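Local coordinates for beta-galactosidase (Marinomonas sp. ef1, PDB 6Y2K), which hydrolyses terminal beta-D-galactose residues from beta-galactosides as a cold-active, hexameric glycoside hydrolase of family GH42, at residues Val5-Glu10 with Phe352-Ala357. Sequence-based numbering, arbitrary orientation.
Sequences VCYYPE and FRWRQA
Strands 2-6 and 348-352, the first and eighth of the TIM barrel, close the cylinder side by side, and here their C-terminal ends run on into loops. A cis peptide bond precedes Arg353, and just beyond it Trp354 N donates to Cys6 O (2.9 Å), nearly along the C=O axis although bent to 135° at the hydrogen. One residue before Cys6, Val5 CG2, anti to its backbone N, reaches Trp354 CB and the edge of the indole. Tyr7 and Trp354 lie side by side and point the same way, their planes almost perpendicular (89°), with Tyr7 CD1 3.8 Å from Trp354 CD1; Asp20 accepts from Trp354 NE1 and is also hydrogen-bonded to Tyr7 OH. Tyr8 crosses both Phe352 and Arg353 at about a right angle. Its CD1 sits 3.6 Å above the centre of the Arg353 guanidinium, the two planes tilted by 40°; the opposite face carries Ala357 CB, and NH2 is hydrogen-bonded to His11. Tyr8 OH, hydrogen-bonded to Glu36, lies in the plane of the Phe352 ring, 3.2 Å from Phe352 CE2. An alanine at Tyr8 would remove this hydroxyl and the ring carbon over the guanidinium, and would probably loosen Arg353 and leave Glu36 less well fixed. Cys6 meets the same Phe352 edge, its CB 3.4 Å from Phe352 CD2, while Arg353 CB covers one face of that ring, 4.0 Å above its centre.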
loop_
_atom_site.group_PDB
_atom_site.type_symbol
_atom_site.label_atom_id
_atom_site.label_comp_id
_atom_site.label_asym_id
_atom_site.label_seq_id
_atom_site.Cartn_x
_atom_site.Cartn_y
_atom_site.Cartn_z
ATOM N N VAL A 5 -33.128 36.187 8.865
ATOM C CA VAL A 5 -31.724 36.558 8.720
ATOM C C VAL A 5 -31.187 37.260 9.968
ATOM O O VAL A 5 -31.925 37.958 10.659
ATOM C CB VAL A 5 -31.505 37.405 7.443
ATOM C CG1 VAL A 5 -32.060 38.814 7.596
ATOM C CG2 VAL A 5 -30.033 37.434 7.055
ATOM N N CYS A 6 -29.899 37.047 10.251
ATOM C CA CYS A 6 -29.180 37.765 11.298
ATOM C C CYS A 6 -28.577 39.020 10.674
ATOM O O CYS A 6 -27.903 38.941 9.646
ATOM C CB CYS A 6 -28.084 36.879 11.896
ATOM S SG CYS A 6 -28.724 35.348 12.599
ATOM N N TYR A 7 -28.818 40.172 11.306
ATOM C CA TYR A 7 -28.566 41.496 10.719
ATOM C C TYR A 7 -27.878 42.433 11.718
ATOM O O TYR A 7 -28.140 42.369 12.922
ATOM C CB TYR A 7 -29.914 42.083 10.285
ATOM C CG TYR A 7 -29.893 43.445 9.619
ATOM C CD1 TYR A 7 -28.981 43.753 8.615
ATOM C CD2 TYR A 7 -30.839 44.415 9.961
ATOM C CE1 TYR A 7 -28.996 45.003 7.992
ATOM C CE2 TYR A 7 -30.862 45.658 9.345
ATOM C CZ TYR A 7 -29.947 45.952 8.364
ATOM O OH TYR A 7 -29.981 47.190 7.760
ATOM N N TYR A 8 -26.988 43.292 11.204
ATOM C CA TYR A 8 -26.212 44.246 12.017
ATOM C C TYR A 8 -26.347 45.663 11.452
ATOM O O TYR A 8 -25.439 46.166 10.804
ATOM C CB TYR A 8 -24.755 43.766 12.132
ATOM C CG TYR A 8 -24.759 42.403 12.794
ATOM C CD1 TYR A 8 -24.910 41.241 12.028
ATOM C CD2 TYR A 8 -24.751 42.283 14.174
ATOM C CE1 TYR A 8 -24.989 39.997 12.620
ATOM C CE2 TYR A 8 -24.824 41.039 14.781
ATOM C CZ TYR A 8 -24.943 39.901 13.991
ATOM O OH TYR A 8 -25.029 38.677 14.569
ATOM N N PRO A 9 -27.498 46.317 11.696
ATOM C CA PRO A 9 -27.674 47.694 11.204
ATOM C C PRO A 9 -26.582 48.649 11.711
ATOM O O PRO A 9 -26.159 49.542 10.972
ATOM C CB PRO A 9 -29.051 48.092 11.733
ATOM C CG PRO A 9 -29.305 47.185 12.875
ATOM C CD PRO A 9 -28.618 45.895 12.548
ATOM N N GLU A 10 -26.097 48.413 12.932
ATOM C CA GLU A 10 -24.978 49.179 13.487
ATOM C C GLU A 10 -23.635 49.041 12.733
ATOM O O GLU A 10 -22.704 49.826 12.981
ATOM C CB GLU A 10 -24.804 48.887 14.998
ATOM C CG GLU A 10 -24.103 47.579 15.374
ATOM C CD GLU A 10 -25.007 46.362 15.484
ATOM O OE1 GLU A 10 -26.102 46.305 14.851
ATOM O OE2 GLU A 10 -24.590 45.432 16.212
ATOM N N PHE A 352 -27.067 33.730 8.457
ATOM C CA PHE A 352 -26.131 34.627 9.124
ATOM C C PHE A 352 -24.815 34.719 8.358
ATOM O O PHE A 352 -24.135 33.713 8.152
ATOM C CB PHE A 352 -25.873 34.164 10.558
ATOM C CG PHE A 352 -24.690 34.823 11.205
ATOM C CD1 PHE A 352 -23.400 34.486 10.828
ATOM C CD2 PHE A 352 -24.866 35.781 12.190
ATOM C CE1 PHE A 352 -22.309 35.091 11.421
ATOM C CE2 PHE A 352 -23.778 36.390 12.788
ATOM C CZ PHE A 352 -22.497 36.045 12.402
ATOM N N ARG A 353 -24.463 35.930 7.939
ATOM C CA ARG A 353 -25.290 37.102 8.201
ATOM C C ARG A 353 -25.926 37.626 6.918
ATOM O O ARG A 353 -25.799 37.017 5.856
ATOM C CB ARG A 353 -24.463 38.203 8.866
ATOM C CG ARG A 353 -22.981 38.153 8.535
ATOM C CD ARG A 353 -22.178 39.060 9.452
ATOM N NE ARG A 353 -22.507 40.468 9.253
ATOM C CZ ARG A 353 -21.989 41.464 9.966
ATOM N NH1 ARG A 353 -21.115 41.208 10.929
ATOM N NH2 ARG A 353 -22.347 42.716 9.716
ATOM N N TRP A 354 -26.612 38.760 7.023
ATOM C CA TRP A 354 -27.268 39.369 5.872
ATOM C C TRP A 354 -26.246 39.872 4.859
ATOM O O TRP A 354 -26.390 39.649 3.656
ATOM C CB TRP A 354 -28.176 40.517 6.319
ATOM C CG TRP A 354 -28.551 41.450 5.210
ATOM C CD1 TRP A 354 -28.116 42.733 5.036
ATOM C CD2 TRP A 354 -29.437 41.176 4.118
ATOM N NE1 TRP A 354 -28.678 43.273 3.904
ATOM C CE2 TRP A 354 -29.493 42.338 3.323
ATOM C CE3 TRP A 354 -30.190 40.061 3.736
ATOM C CZ2 TRP A 354 -30.270 42.416 2.169
ATOM C CZ3 TRP A 354 -30.960 40.141 2.591
ATOM C CH2 TRP A 354 -30.995 41.310 1.821
ATOM N N ARG A 355 -25.216 40.551 5.351
ATOM C CA ARG A 355 -24.166 41.089 4.487
ATOM C C ARG A 355 -22.808 40.853 5.136
ATOM O O ARG A 355 -22.606 41.205 6.296
ATOM C CB ARG A 355 -24.411 42.582 4.281
ATOM C CG ARG A 355 -23.441 43.289 3.347
ATOM C CD ARG A 355 -23.841 44.747 3.194
ATOM N NE ARG A 355 -22.816 45.516 2.502
ATOM C CZ ARG A 355 -22.856 46.831 2.297
ATOM N NH1 ARG A 355 -23.887 47.564 2.712
ATOM N NH2 ARG A 355 -21.844 47.421 1.666
ATOM N N GLN A 356 -21.887 40.245 4.382
ATOM C CA GLN A 356 -20.533 39.940 4.858
ATOM C C GLN A 356 -19.832 41.226 5.296
ATOM O O GLN A 356 -19.789 42.189 4.532
ATOM C CB GLN A 356 -19.743 39.251 3.742
ATOM C CG GLN A 356 -18.290 38.917 4.063
ATOM C CD GLN A 356 -17.574 38.224 2.916
ATOM O OE1 GLN A 356 -18.200 37.705 1.975
ATOM N NE2 GLN A 356 -16.248 38.200 2.994
ATOM N N ALA A 357 -19.297 41.248 6.517
ATOM C CA ALA A 357 -18.670 42.466 7.051
ATOM C C ALA A 357 -17.252 42.612 6.500
ATOM O O ALA A 357 -16.555 41.616 6.363
ATOM C CB ALA A 357 -18.648 42.423 8.569
#